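Local coordinates for protein probable histone-lysine N-methyltransferase, H3 lysine-9 specific SUVH9 (Arabidopsis thaliana, PDB 4NJ5) that probably binds methylated DNA and recruits RNA polymerase V to chromatin in RNA-directed DNA methylation, apparently without methyltransferase activity of its own, at residues F12-R17 with S418-D423; A45-K50 with F84-E89; R236-K239 with V245-R248. One frame throughout, in Å; residues are numbered along the deposited sequence.

Contact 1 (F12-R17 with S418-D423); sequences FREHVR and SARWED
Arg17 and Trp421 bring the helix 12-17 and the loop 418-423 nearest, yet their CA atoms stay 9.4 Å apart, so long side chains bridge the gap. Arg17 leaves the helix with CG anti to the backbone N (chi1 -168°) and bends at chi3, which carries its guanidinium over the indole. Arg17 CZ lies 4.5 Å from the centroid of the Trp421 six-membered ring, 10° off its normal, a cation-pi contact in which the guanidinium stands nearly upright on the indole, 83° between planes, with NH1 lowest; Arg17 CD packs 3.4 Å from Trp421 CH2. Arg17 NH1 also donates to Arg420 O at 3.1 Å, reaching it from above the carbonyl plane; NH2 adds a weak bond. One helical turn back, Glu14 forms a salt bridge with Arg17 and a long one, Glu14 OE2 to Arg420 NH2, 3.9 Å. Arg420 CD lies over the centre of one face of the Arg17 guanidinium. Asp466 is the stronger partner of Arg420 and probably offsets the closeness of two arginines, while Trp421 NE1 is held by Pro467 O. The contact joins the long N-terminal helix 8-35 to the SET domain, where Trp421 also packs on Ile470 of strand 469-475.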
ATOM      1  N   PHE A  12      -0.805   5.423  18.904  1.00 32.73           N
ATOM      2  CA  PHE A  12      -1.992   5.009  18.166  1.00 35.14           C
ATOM      3  C   PHE A  12      -1.644   4.604  16.731  1.00 32.69           C
ATOM      4  O   PHE A  12      -2.090   3.560  16.233  1.00 27.05           O
ATOM      5  CB  PHE A  12      -3.032   6.137  18.151  1.00 45.51           C
ATOM      6  CG  PHE A  12      -3.691   6.382  19.479  1.00 52.50           C
ATOM      7  CD1 PHE A  12      -4.153   5.324  20.252  1.00 54.91           C
ATOM      8  CD2 PHE A  12      -3.858   7.674  19.951  1.00 56.98           C
ATOM      9  CE1 PHE A  12      -4.769   5.558  21.473  1.00 58.59           C
ATOM     10  CE2 PHE A  12      -4.468   7.912  21.174  1.00 59.25           C
ATOM     11  CZ  PHE A  12      -4.924   6.854  21.932  1.00 59.74           C
ATOM     12  N   ARG A  13      -0.842   5.436  16.069  1.00 34.37           N
ATOM     13  CA  ARG A  13      -0.446   5.180  14.684  1.00 28.58           C
ATOM     14  C   ARG A  13       0.326   3.865  14.582  1.00 28.04           C
ATOM     15  O   ARG A  13       0.150   3.095  13.631  1.00 33.97           O
ATOM     16  CB  ARG A  13       0.388   6.349  14.142  1.00 28.03           C
ATOM     17  CG  ARG A  13       0.627   6.331  12.644  1.00 30.66           C
ATOM     18  CD  ARG A  13      -0.670   6.190  11.855  1.00 29.84           C
ATOM     19  NE  ARG A  13      -0.465   6.454  10.431  1.00 30.56           N
ATOM     20  CZ  ARG A  13      -1.378   6.254   9.485  1.00 27.53           C
ATOM     21  NH1 ARG A  13      -1.088   6.532   8.221  1.00 24.24           N
ATOM     22  NH2 ARG A  13      -2.579   5.778   9.797  1.00 26.73           N
ATOM     23  N   GLU A  14       1.156   3.604  15.585  1.00 27.96           N
ATOM     24  CA  GLU A  14       1.925   2.367  15.638  1.00 27.68           C
ATOM     25  C   GLU A  14       1.020   1.148  15.822  1.00 29.04           C
ATOM     26  O   GLU A  14       1.178   0.133  15.128  1.00 28.65           O
ATOM     27  CB  GLU A  14       2.967   2.440  16.756  1.00 29.75           C
ATOM     28  CG  GLU A  14       4.053   1.387  16.664  1.00 45.47           C
ATOM     29  CD  GLU A  14       5.013   1.611  15.503  1.00 46.04           C
ATOM     30  OE1 GLU A  14       5.898   0.756  15.301  1.00 48.43           O
ATOM     31  OE2 GLU A  14       4.894   2.635  14.796  1.00 44.42           O
ATOM     32  N   HIS A  15       0.069   1.250  16.749  1.00 27.50           N
ATOM     33  CA  HIS A  15      -0.903   0.174  16.932  1.00 28.84           C
ATOM     34  C   HIS A  15      -1.624  -0.145  15.622  1.00 26.55           C
ATOM     35  O   HIS A  15      -1.746  -1.317  15.242  1.00 26.36           O
ATOM     36  CB  HIS A  15      -1.925   0.495  18.028  1.00 31.95           C
ATOM     37  CG  HIS A  15      -3.007  -0.535  18.148  1.00 35.90           C
ATOM     38  ND1 HIS A  15      -2.797  -1.771  18.717  1.00 35.12           N
ATOM     39  CD2 HIS A  15      -4.300  -0.520  17.745  1.00 34.37           C
ATOM     40  CE1 HIS A  15      -3.918  -2.472  18.672  1.00 30.65           C
ATOM     41  NE2 HIS A  15      -4.844  -1.735  18.088  1.00 32.28           N
ATOM     42  N   VAL A  16      -2.091   0.895  14.932  1.00 24.29           N
ATOM     43  CA  VAL A  16      -2.761   0.701  13.643  1.00 24.09           C
ATOM     44  C   VAL A  16      -1.841   0.021  12.630  1.00 26.73           C
ATOM     45  O   VAL A  16      -2.269  -0.864  11.882  1.00 26.62           O
ATOM     46  CB  VAL A  16      -3.276   2.033  13.054  1.00 22.39           C
ATOM     47  CG1 VAL A  16      -3.625   1.876  11.581  1.00 20.99           C
ATOM     48  CG2 VAL A  16      -4.473   2.530  13.838  1.00 22.96           C
ATOM     49  N   ARG A  17      -0.577   0.435  12.617  1.00 27.58           N
ATOM     50  CA  ARG A  17       0.413  -0.163  11.727  1.00 25.06           C
ATOM     51  C   ARG A  17       0.501  -1.679  11.947  1.00 23.09           C
ATOM     52  O   ARG A  17       0.354  -2.473  11.002  1.00 21.36           O
ATOM     53  CB  ARG A  17       1.775   0.498  11.947  1.00 27.33           C
ATOM     54  CG  ARG A  17       2.815   0.166  10.898  1.00 28.29           C
ATOM     55  CD  ARG A  17       4.067   1.020  11.071  1.00 30.34           C
ATOM     56  NE  ARG A  17       4.842   0.660  12.255  1.00 31.89           N
ATOM     57  CZ  ARG A  17       5.741  -0.320  12.287  1.00 35.79           C
ATOM     58  NH1 ARG A  17       5.971  -1.043  11.199  1.00 38.74           N
ATOM     59  NH2 ARG A  17       6.407  -0.580  13.404  1.00 33.39           N
ATOM     60  N   SER A 418      15.420  -2.492   7.481  1.00 21.34           N
ATOM     61  CA  SER A 418      14.024  -2.831   7.273  1.00 20.63           C
ATOM     62  C   SER A 418      13.436  -3.351   8.578  1.00 21.53           C
ATOM     63  O   SER A 418      12.363  -3.956   8.589  1.00 21.19           O
ATOM     64  CB  SER A 418      13.901  -3.894   6.179  1.00 28.42           C
ATOM     65  OG  SER A 418      14.407  -3.418   4.945  1.00 18.95           O
ATOM     66  N   ALA A 419      14.147  -3.107   9.674  1.00 22.83           N
ATOM     67  CA  ALA A 419      13.824  -3.716  10.961  1.00 23.99           C
ATOM     68  C   ALA A 419      12.475  -3.268  11.509  1.00 24.19           C
ATOM     69  O   ALA A 419      11.874  -3.957  12.335  1.00 24.89           O
ATOM     70  CB  ALA A 419      14.931  -3.446  11.972  1.00 25.54           C
ATOM     71  N   ARG A 420      12.003  -2.117  11.044  1.00 23.70           N
ATOM     72  CA  ARG A 420      10.702  -1.600  11.460  1.00 31.02           C
ATOM     73  C   ARG A 420       9.560  -2.540  11.066  1.00 27.71           C
ATOM     74  O   ARG A 420       8.545  -2.628  11.759  1.00 23.74           O
ATOM     75  CB  ARG A 420      10.473  -0.200  10.876  1.00 43.28           C
ATOM     76  CG  ARG A 420       9.012   0.203  10.773  1.00 45.31           C
ATOM     77  CD  ARG A 420       8.782   1.626  11.242  1.00 49.07           C
ATOM     78  NE  ARG A 420       8.248   2.470  10.179  1.00 46.71           N
ATOM     79  CZ  ARG A 420       7.335   3.415  10.367  1.00 45.80           C
ATOM     80  NH1 ARG A 420       6.908   4.138   9.342  1.00 53.08           N
ATOM     81  NH2 ARG A 420       6.848   3.639  11.578  1.00 37.63           N
ATOM     82  N   TRP A 421       9.741  -3.256   9.963  1.00 23.69           N
ATOM     83  CA  TRP A 421       8.675  -4.084   9.418  1.00 21.46           C
ATOM     84  C   TRP A 421       8.996  -5.572   9.485  1.00 21.30           C
ATOM     85  O   TRP A 421       8.526  -6.346   8.654  1.00 21.53           O
ATOM     86  CB  TRP A 421       8.396  -3.675   7.971  1.00 24.09           C
ATOM     87  CG  TRP A 421       8.182  -2.211   7.803  1.00 25.92           C
ATOM     88  CD1 TRP A 421       9.139  -1.265   7.581  1.00 24.51           C
ATOM     89  CD2 TRP A 421       6.933  -1.513   7.860  1.00 27.11           C
ATOM     90  NE1 TRP A 421       8.562  -0.022   7.485  1.00 24.95           N
ATOM     91  CE2 TRP A 421       7.206  -0.146   7.654  1.00 24.26           C
ATOM     92  CE3 TRP A 421       5.606  -1.913   8.056  1.00 26.26           C
ATOM     93  CZ2 TRP A 421       6.208   0.824   7.640  1.00 20.46           C
ATOM     94  CZ3 TRP A 421       4.616  -0.949   8.044  1.00 23.35           C
ATOM     95  CH2 TRP A 421       4.922   0.402   7.837  1.00 20.97           C
ATOM     96  N   GLU A 422       9.784  -5.978  10.473  1.00 29.33           N
ATOM     97  CA  GLU A 422      10.158  -7.385  10.584  1.00 32.70           C
ATOM     98  C   GLU A 422       9.006  -8.298  11.006  1.00 30.07           C
ATOM     99  O   GLU A 422       9.082  -9.514  10.851  1.00 28.54           O
ATOM    100  CB  GLU A 422      11.396  -7.560  11.476  1.00 29.32           C
ATOM    101  CG  GLU A 422      12.692  -7.157  10.782  1.00 33.11           C
ATOM    102  CD  GLU A 422      13.924  -7.352  11.645  1.00 34.95           C
ATOM    103  OE1 GLU A 422      13.790  -7.848  12.780  1.00 36.26           O
ATOM    104  OE2 GLU A 422      15.033  -7.005  11.184  1.00 35.38           O
ATOM    105  N   ASP A 423       7.941  -7.703  11.531  1.00 26.08           N
ATOM    106  CA  ASP A 423       6.757  -8.466  11.924  1.00 28.74           C
ATOM    107  C   ASP A 423       5.847  -8.780  10.737  1.00 25.35           C
ATOM    108  O   ASP A 423       4.786  -9.379  10.897  1.00 22.75           O
ATOM    109  CB  ASP A 423       5.969  -7.731  13.010  1.00 30.36           C
ATOM    110  CG  ASP A 423       6.696  -7.710  14.337  1.00 35.00           C
ATOM    111  OD1 ASP A 423       7.615  -8.541  14.532  1.00 36.70           O
ATOM    112  OD2 ASP A 423       6.341  -6.874  15.194  1.00 39.61           O
TER

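Contact 2 (A45-K50 with F84-E89); sequences ARADGK and FFFRFE
Phe86 reaches across to helix 46-60, meeting Ala47 and Asp48, and no hydrogen bond joins the two segments. The apolar part is small: Ala47 CB sits 4.1 Å from CE2 of the Phe86 ring. With CG anti to its carbonyl carbon (chi1 -56°), the ring projects toward the helix and presents the CD2-CE2 side.

The polar part is made of oxygens against that ring. Asp48 OD1 lies in the ring plane at the edge, 3.5 Å from Phe86 CE2, and the carboxylate stands almost perpendicular to the ring, 88° between planes. An edge approach sets the negative oxygen against the slightly positive ring hydrogens, so it is probably mildly favourable. The backbone also contributes, Ala47 O approaching the ring obliquely, 3.7 Å from Phe86 CE2. The main charge partner of Asp48 is Arg189, which pairs through OD2; Arg189 also touches Phe86 and bonds to Phe85 O, linking both segments.

Hydrogen bonds within 84-89 probably help shape the turn that carries Phe86. Glu89 OE1 accepts Phe85 N at 2.9 Å, from above the carboxylate plane, and Phe86 N more weakly, while its OE2 pairs with Arg20. Helix 8-35 flanks both segments, with Arg27 against Phe86; the contact therefore sets helix 46-60 beside the turn between strand 83-84 and helix 87-92, in the SRA domain.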
ATOM      1  N   ALA A  45     -12.134 -13.868  -7.074  1.00 85.24           N
ATOM      2  CA  ALA A  45     -13.383 -13.673  -6.351  1.00 86.25           C
ATOM      3  C   ALA A  45     -13.125 -14.253  -4.974  1.00 84.66           C
ATOM      4  O   ALA A  45     -13.935 -14.151  -4.051  1.00 83.80           O
ATOM      5  CB  ALA A  45     -14.505 -14.418  -7.033  1.00 81.70           C
ATOM      6  N   ARG A  46     -11.957 -14.874  -4.879  1.00 66.86           N
ATOM      7  CA  ARG A  46     -11.446 -15.497  -3.680  1.00 63.83           C
ATOM      8  C   ARG A  46     -10.915 -14.417  -2.739  1.00 49.18           C
ATOM      9  O   ARG A  46     -10.891 -14.594  -1.518  1.00 43.39           O
ATOM     10  CB  ARG A  46     -10.332 -16.448  -4.107  1.00 92.28           C
ATOM     11  CG  ARG A  46      -9.487 -17.046  -3.013  1.00 99.87           C
ATOM     12  CD  ARG A  46      -8.129 -17.358  -3.643  1.00107.22           C
ATOM     13  NE  ARG A  46      -7.957 -18.775  -3.863  1.00116.96           N
ATOM     14  CZ  ARG A  46      -8.959 -19.648  -3.844  1.00123.29           C
ATOM     15  NH1 ARG A  46     -10.226 -19.276  -3.617  1.00124.27           N
ATOM     16  NH2 ARG A  46      -8.690 -20.907  -4.056  1.00126.96           N
ATOM     17  N   ALA A  47     -10.497 -13.296  -3.325  1.00 45.53           N
ATOM     18  CA  ALA A  47      -9.987 -12.150  -2.571  1.00 41.93           C
ATOM     19  C   ALA A  47     -10.967 -11.632  -1.514  1.00 38.41           C
ATOM     20  O   ALA A  47     -10.596 -11.463  -0.352  1.00 34.57           O
ATOM     21  CB  ALA A  47      -9.573 -11.027  -3.523  1.00 42.45           C
ATOM     22  N   ASP A  48     -12.213 -11.391  -1.909  1.00 40.27           N
ATOM     23  CA  ASP A  48     -13.208 -10.846  -0.989  1.00 43.00           C
ATOM     24  C   ASP A  48     -13.556 -11.806   0.152  1.00 39.71           C
ATOM     25  O   ASP A  48     -13.621 -11.404   1.317  1.00 36.26           O
ATOM     26  CB  ASP A  48     -14.464 -10.422  -1.758  1.00 46.28           C
ATOM     27  CG  ASP A  48     -14.256  -9.157  -2.577  1.00 48.71           C
ATOM     28  OD1 ASP A  48     -13.096  -8.840  -2.901  1.00 49.84           O
ATOM     29  OD2 ASP A  48     -15.259  -8.480  -2.891  1.00 49.33           O
ATOM     30  N   GLY A  49     -13.764 -13.072  -0.194  1.00 32.46           N
ATOM     31  CA  GLY A  49     -14.058 -14.091   0.792  1.00 31.83           C
ATOM     32  C   GLY A  49     -12.917 -14.272   1.778  1.00 31.05           C
ATOM     33  O   GLY A  49     -13.143 -14.411   2.984  1.00 28.74           O
ATOM     34  N   LYS A  50     -11.687 -14.263   1.270  1.00 31.89           N
ATOM     35  CA  LYS A  50     -10.513 -14.409   2.126  1.00 29.89           C
ATOM     36  C   LYS A  50     -10.313 -13.179   3.010  1.00 27.29           C
ATOM     37  O   LYS A  50      -9.855 -13.286   4.149  1.00 26.52           O
ATOM     38  CB  LYS A  50      -9.264 -14.697   1.292  1.00 27.65           C
ATOM     39  CG  LYS A  50      -8.814 -16.151   1.344  1.00 29.43           C
ATOM     40  CD  LYS A  50      -9.982 -17.111   1.206  1.00 31.53           C
ATOM     41  CE  LYS A  50      -9.542 -18.542   1.471  1.00 39.51           C
ATOM     42  NZ  LYS A  50     -10.687 -19.442   1.785  1.00 42.95           N
ATOM     43  N   PHE A  84      -7.897   1.575   1.847  1.00 17.69           N
ATOM     44  CA  PHE A  84      -8.269   0.212   2.199  1.00 17.44           C
ATOM     45  C   PHE A  84      -8.845  -0.469   0.965  1.00 21.93           C
ATOM     46  O   PHE A  84      -9.355   0.199   0.066  1.00 20.37           O
ATOM     47  CB  PHE A  84      -9.287   0.226   3.341  1.00 17.18           C
ATOM     48  CG  PHE A  84      -8.808   0.963   4.556  1.00 19.19           C
ATOM     49  CD1 PHE A  84      -9.027   2.324   4.691  1.00 17.33           C
ATOM     50  CD2 PHE A  84      -8.115   0.299   5.554  1.00 21.05           C
ATOM     51  CE1 PHE A  84      -8.570   3.005   5.801  1.00 21.36           C
ATOM     52  CE2 PHE A  84      -7.659   0.974   6.669  1.00 18.34           C
ATOM     53  CZ  PHE A  84      -7.886   2.329   6.792  1.00 17.75           C
ATOM     54  N   PHE A  85      -8.770  -1.796   0.917  1.00 24.17           N
ATOM     55  CA  PHE A  85      -9.164  -2.522  -0.290  1.00 24.08           C
ATOM     56  C   PHE A  85     -10.414  -3.379  -0.124  1.00 19.31           C
ATOM     57  O   PHE A  85     -10.962  -3.880  -1.102  1.00 20.20           O
ATOM     58  CB  PHE A  85      -8.006  -3.382  -0.787  1.00 21.23           C
ATOM     59  CG  PHE A  85      -6.763  -2.602  -1.075  1.00 21.40           C
ATOM     60  CD1 PHE A  85      -6.724  -1.706  -2.131  1.00 21.98           C
ATOM     61  CD2 PHE A  85      -5.629  -2.761  -0.292  1.00 24.80           C
ATOM     62  CE1 PHE A  85      -5.577  -0.983  -2.404  1.00 26.38           C
ATOM     63  CE2 PHE A  85      -4.476  -2.044  -0.560  1.00 26.25           C
ATOM     64  CZ  PHE A  85      -4.450  -1.152  -1.618  1.00 28.10           C
ATOM     65  N   PHE A  86     -10.858  -3.549   1.115  1.00 19.75           N
ATOM     66  CA  PHE A  86     -12.016  -4.383   1.394  1.00 19.79           C
ATOM     67  C   PHE A  86     -12.908  -3.742   2.446  1.00 25.70           C
ATOM     68  O   PHE A  86     -12.427  -3.023   3.326  1.00 28.07           O
ATOM     69  CB  PHE A  86     -11.577  -5.771   1.873  1.00 19.64           C
ATOM     70  CG  PHE A  86     -10.664  -6.491   0.920  1.00 20.20           C
ATOM     71  CD1 PHE A  86      -9.290  -6.468   1.107  1.00 19.80           C
ATOM     72  CD2 PHE A  86     -11.177  -7.200  -0.157  1.00 21.36           C
ATOM     73  CE1 PHE A  86      -8.443  -7.135   0.238  1.00 20.45           C
ATOM     74  CE2 PHE A  86     -10.334  -7.872  -1.033  1.00 22.13           C
ATOM     75  CZ  PHE A  86      -8.964  -7.839  -0.834  1.00 21.64           C
ATOM     76  N   ARG A  87     -14.207  -4.007   2.357  1.00 21.30           N
ATOM     77  CA  ARG A  87     -15.152  -3.515   3.349  1.00 19.17           C
ATOM     78  C   ARG A  87     -14.835  -4.033   4.746  1.00 19.22           C
ATOM     79  O   ARG A  87     -14.863  -3.285   5.709  1.00 19.61           O
ATOM     80  CB  ARG A  87     -16.579  -3.899   2.963  1.00 21.23           C
ATOM     81  CG  ARG A  87     -17.099  -3.239   1.712  1.00 27.15           C
ATOM     82  CD  ARG A  87     -17.333  -1.765   1.932  1.00 35.98           C
ATOM     83  NE  ARG A  87     -18.718  -1.377   1.686  1.00 45.98           N
ATOM     84  CZ  ARG A  87     -19.613  -1.173   2.645  1.00 49.44           C
ATOM     85  NH1 ARG A  87     -20.854  -0.824   2.341  1.00 52.54           N
ATOM     86  NH2 ARG A  87     -19.259  -1.316   3.909  1.00 48.34           N
ATOM     87  N   PHE A  88     -14.529  -5.320   4.848  1.00 19.86           N
ATOM     88  CA  PHE A  88     -14.282  -5.947   6.144  1.00 23.16           C
ATOM     89  C   PHE A  88     -13.068  -5.318   6.817  1.00 27.54           C
ATOM     90  O   PHE A  88     -13.013  -5.170   8.046  1.00 28.23           O
ATOM     91  CB  PHE A  88     -14.061  -7.442   5.963  1.00 22.99           C
ATOM     92  CG  PHE A  88     -14.842  -8.293   6.921  1.00 28.33           C
ATOM     93  CD1 PHE A  88     -14.393  -8.490   8.215  1.00 25.63           C
ATOM     94  CD2 PHE A  88     -16.015  -8.909   6.520  1.00 30.67           C
ATOM     95  CE1 PHE A  88     -15.106  -9.287   9.096  1.00 26.51           C
ATOM     96  CE2 PHE A  88     -16.726  -9.703   7.393  1.00 33.61           C
ATOM     97  CZ  PHE A  88     -16.267  -9.893   8.684  1.00 31.18           C
ATOM     98  N   GLU A  89     -12.096  -4.948   5.992  1.00 27.21           N
ATOM     99  CA  GLU A  89     -10.911  -4.241   6.452  1.00 24.85           C
ATOM    100  C   GLU A  89     -11.306  -3.004   7.262  1.00 27.17           C
ATOM    101  O   GLU A  89     -10.698  -2.709   8.291  1.00 29.03           O
ATOM    102  CB  GLU A  89     -10.045  -3.846   5.252  1.00 17.92           C
ATOM    103  CG  GLU A  89      -8.660  -3.372   5.609  1.00 17.64           C
ATOM    104  CD  GLU A  89      -7.770  -3.198   4.389  1.00 18.02           C
ATOM    105  OE1 GLU A  89      -8.256  -3.406   3.254  1.00 18.81           O
ATOM    106  OE2 GLU A  89      -6.583  -2.847   4.566  1.00 17.74           O
TER

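Contact 3 (R236-K239 with V245-R248); sequences RTLK and VRPR
Leu238 and Val245 make the closest approach, methyl to methyl, with Leu238 CD2 3.6 Å from Val245 CG2. The other Val245 methyl, CG1, meets CG2 of Thr237 at 3.8 Å, so the valine spreads its two branches over neighbouring residues of the helix. Thr237 can offer a methyl here because its CG2 is anti to the backbone N, while OG1, beside that N (chi1 -56°), hydrogen-bonds to Lys233 O, four residues earlier. Arg246 completes the first shell: its CD lies 3.8 Å from Leu238 CD2, and Leu238 CD1 rests over one face of the guanidinium, 3.7 Å from NH1. The leucine thus sits against CD and one face of the guanidinium.

The second shell fixes that head. The Arg246 chain runs extended from CG to NE, which takes NH1 to Tyr250 OH and to a salt bridge with Glu364; Phe267 adds a cation-pi contact. Phe234, a turn before Leu238, touches both Val245 and Arg246. The contact folds the connection following helix 228-240 back over that helix's last turns, just ahead of strand 250-252, and Arg246 ties it to the sheet that also holds strands 264-267 and 363-367.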
ATOM      1  N   ARG A 236      -4.644  10.026 -10.503  1.00 20.10           N
ATOM      2  CA  ARG A 236      -5.199   9.450 -11.723  1.00 26.57           C
ATOM      3  C   ARG A 236      -5.089  10.427 -12.891  1.00 26.82           C
ATOM      4  O   ARG A 236      -4.631  10.073 -13.986  1.00 24.60           O
ATOM      5  CB  ARG A 236      -6.655   9.051 -11.478  1.00 31.97           C
ATOM      6  CG  ARG A 236      -7.449   8.763 -12.742  1.00 38.49           C
ATOM      7  CD  ARG A 236      -8.941   8.815 -12.469  1.00 43.89           C
ATOM      8  NE  ARG A 236      -9.423   7.669 -11.701  1.00 45.44           N
ATOM      9  CZ  ARG A 236     -10.604   7.618 -11.093  1.00 45.42           C
ATOM     10  NH1 ARG A 236     -11.422   8.655 -11.152  1.00 42.63           N
ATOM     11  NH2 ARG A 236     -10.957   6.533 -10.419  1.00 47.05           N
ATOM     12  N   THR A 237      -5.499  11.666 -12.635  1.00 23.57           N
ATOM     13  CA  THR A 237      -5.460  12.708 -13.656  1.00 23.56           C
ATOM     14  C   THR A 237      -4.019  12.948 -14.112  1.00 21.60           C
ATOM     15  O   THR A 237      -3.760  13.231 -15.284  1.00 23.36           O
ATOM     16  CB  THR A 237      -6.074  14.023 -13.149  1.00 26.70           C
ATOM     17  OG1 THR A 237      -7.405  13.766 -12.691  1.00 23.77           O
ATOM     18  CG2 THR A 237      -6.102  15.063 -14.253  1.00 27.58           C
ATOM     19  N   LEU A 238      -3.080  12.826 -13.180  1.00 20.82           N
ATOM     20  CA  LEU A 238      -1.666  12.929 -13.516  1.00 23.83           C
ATOM     21  C   LEU A 238      -1.237  11.789 -14.429  1.00 27.86           C
ATOM     22  O   LEU A 238      -0.287  11.930 -15.199  1.00 27.32           O
ATOM     23  CB  LEU A 238      -0.813  12.931 -12.251  1.00 20.10           C
ATOM     24  CG  LEU A 238      -0.881  14.200 -11.410  1.00 17.80           C
ATOM     25  CD1 LEU A 238       0.132  14.112 -10.282  1.00 18.77           C
ATOM     26  CD2 LEU A 238      -0.622  15.416 -12.283  1.00 19.07           C
ATOM     27  N   LYS A 239      -1.926  10.657 -14.333  1.00 26.02           N
ATOM     28  CA  LYS A 239      -1.653   9.556 -15.256  1.00 24.50           C
ATOM     29  C   LYS A 239      -2.303   9.761 -16.625  1.00 23.99           C
ATOM     30  O   LYS A 239      -1.790   9.272 -17.630  1.00 23.32           O
ATOM     31  CB  LYS A 239      -2.104   8.217 -14.672  1.00 35.87           C
ATOM     32  CG  LYS A 239      -1.380   7.816 -13.402  1.00 38.73           C
ATOM     33  CD  LYS A 239      -2.032   6.600 -12.771  1.00 41.93           C
ATOM     34  CE  LYS A 239      -1.983   5.400 -13.699  1.00 49.82           C
ATOM     35  NZ  LYS A 239      -2.518   4.182 -13.033  1.00 55.07           N
ATOM     36  N   VAL A 245      -4.055  19.677 -14.620  1.00 24.75           N
ATOM     37  CA  VAL A 245      -4.019  20.058 -13.213  1.00 24.26           C
ATOM     38  C   VAL A 245      -2.673  20.652 -12.815  1.00 24.21           C
ATOM     39  O   VAL A 245      -2.575  21.361 -11.815  1.00 27.92           O
ATOM     40  CB  VAL A 245      -4.363  18.877 -12.280  1.00 36.25           C
ATOM     41  CG1 VAL A 245      -5.785  18.389 -12.542  1.00 35.67           C
ATOM     42  CG2 VAL A 245      -3.358  17.747 -12.446  1.00 31.69           C
ATOM     43  N   ARG A 246      -1.640  20.366 -13.602  1.00 26.78           N
ATOM     44  CA  ARG A 246      -0.317  20.930 -13.361  1.00 28.43           C
ATOM     45  C   ARG A 246       0.260  21.535 -14.637  1.00 29.69           C
ATOM     46  O   ARG A 246       1.141  20.948 -15.260  1.00 28.94           O
ATOM     47  CB  ARG A 246       0.632  19.863 -12.811  1.00 25.74           C
ATOM     48  CG  ARG A 246       0.531  19.640 -11.304  1.00 22.13           C
ATOM     49  CD  ARG A 246       1.301  18.397 -10.896  1.00 20.68           C
ATOM     50  NE  ARG A 246       1.548  18.326  -9.460  1.00 23.38           N
ATOM     51  CZ  ARG A 246       2.323  17.411  -8.883  1.00 21.69           C
ATOM     52  NH1 ARG A 246       2.929  16.492  -9.621  1.00 18.45           N
ATOM     53  NH2 ARG A 246       2.496  17.416  -7.569  1.00 19.88           N
ATOM     54  N   PRO A 247      -0.235  22.720 -15.026  1.00 28.14           N
ATOM     55  CA  PRO A 247       0.204  23.350 -16.276  1.00 30.02           C
ATOM     56  C   PRO A 247       1.674  23.770 -16.235  1.00 30.67           C
ATOM     57  O   PRO A 247       2.276  23.977 -17.290  1.00 31.98           O
ATOM     58  CB  PRO A 247      -0.717  24.571 -16.402  1.00 31.76           C
ATOM     59  CG  PRO A 247      -1.170  24.857 -15.011  1.00 30.97           C
ATOM     60  CD  PRO A 247      -1.241  23.529 -14.315  1.00 28.62           C
ATOM     61  N   ARG A 248       2.243  23.880 -15.036  1.00 33.57           N
ATOM     62  CA  ARG A 248       3.666  24.171 -14.874  1.00 33.59           C
ATOM     63  C   ARG A 248       4.302  23.141 -13.953  1.00 32.45           C
ATOM     64  O   ARG A 248       3.611  22.527 -13.136  1.00 28.16           O
ATOM     65  CB  ARG A 248       3.867  25.557 -14.260  1.00 41.88           C
ATOM     66  CG  ARG A 248       3.197  26.703 -14.991  1.00 49.22           C
ATOM     67  CD  ARG A 248       2.827  27.811 -14.014  1.00 55.83           C
ATOM     68  NE  ARG A 248       2.516  29.075 -14.679  1.00 65.61           N
ATOM     69  CZ  ARG A 248       1.395  29.323 -15.353  1.00 70.83           C
ATOM     70  NH1 ARG A 248       0.461  28.386 -15.480  1.00 69.21           N
ATOM     71  NH2 ARG A 248       1.215  30.512 -15.912  1.00 74.14           N
TER

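In the fold
None of the three contacts touches another, and all lie away from the zinc cluster. Contacts 1 and 2 share the long helix 8-35: contact 1 uses it directly to meet the SET domain, whereas in contact 2 it flanks a meeting between helix 46-60 and the SRA region. Contact 3, about 33 Å from contact 1 between centres and across the chain's centre from it, is local, a helix meeting its own following loop. Contact 2 is the buried one but small and without hydrogen bonds between segments; contacts 1 and 3 are partly buried. Charge and cation-pi bonding dominate contact 1, ring edge against oxygen contact 2, and methyl groups and an arginine face contact 3.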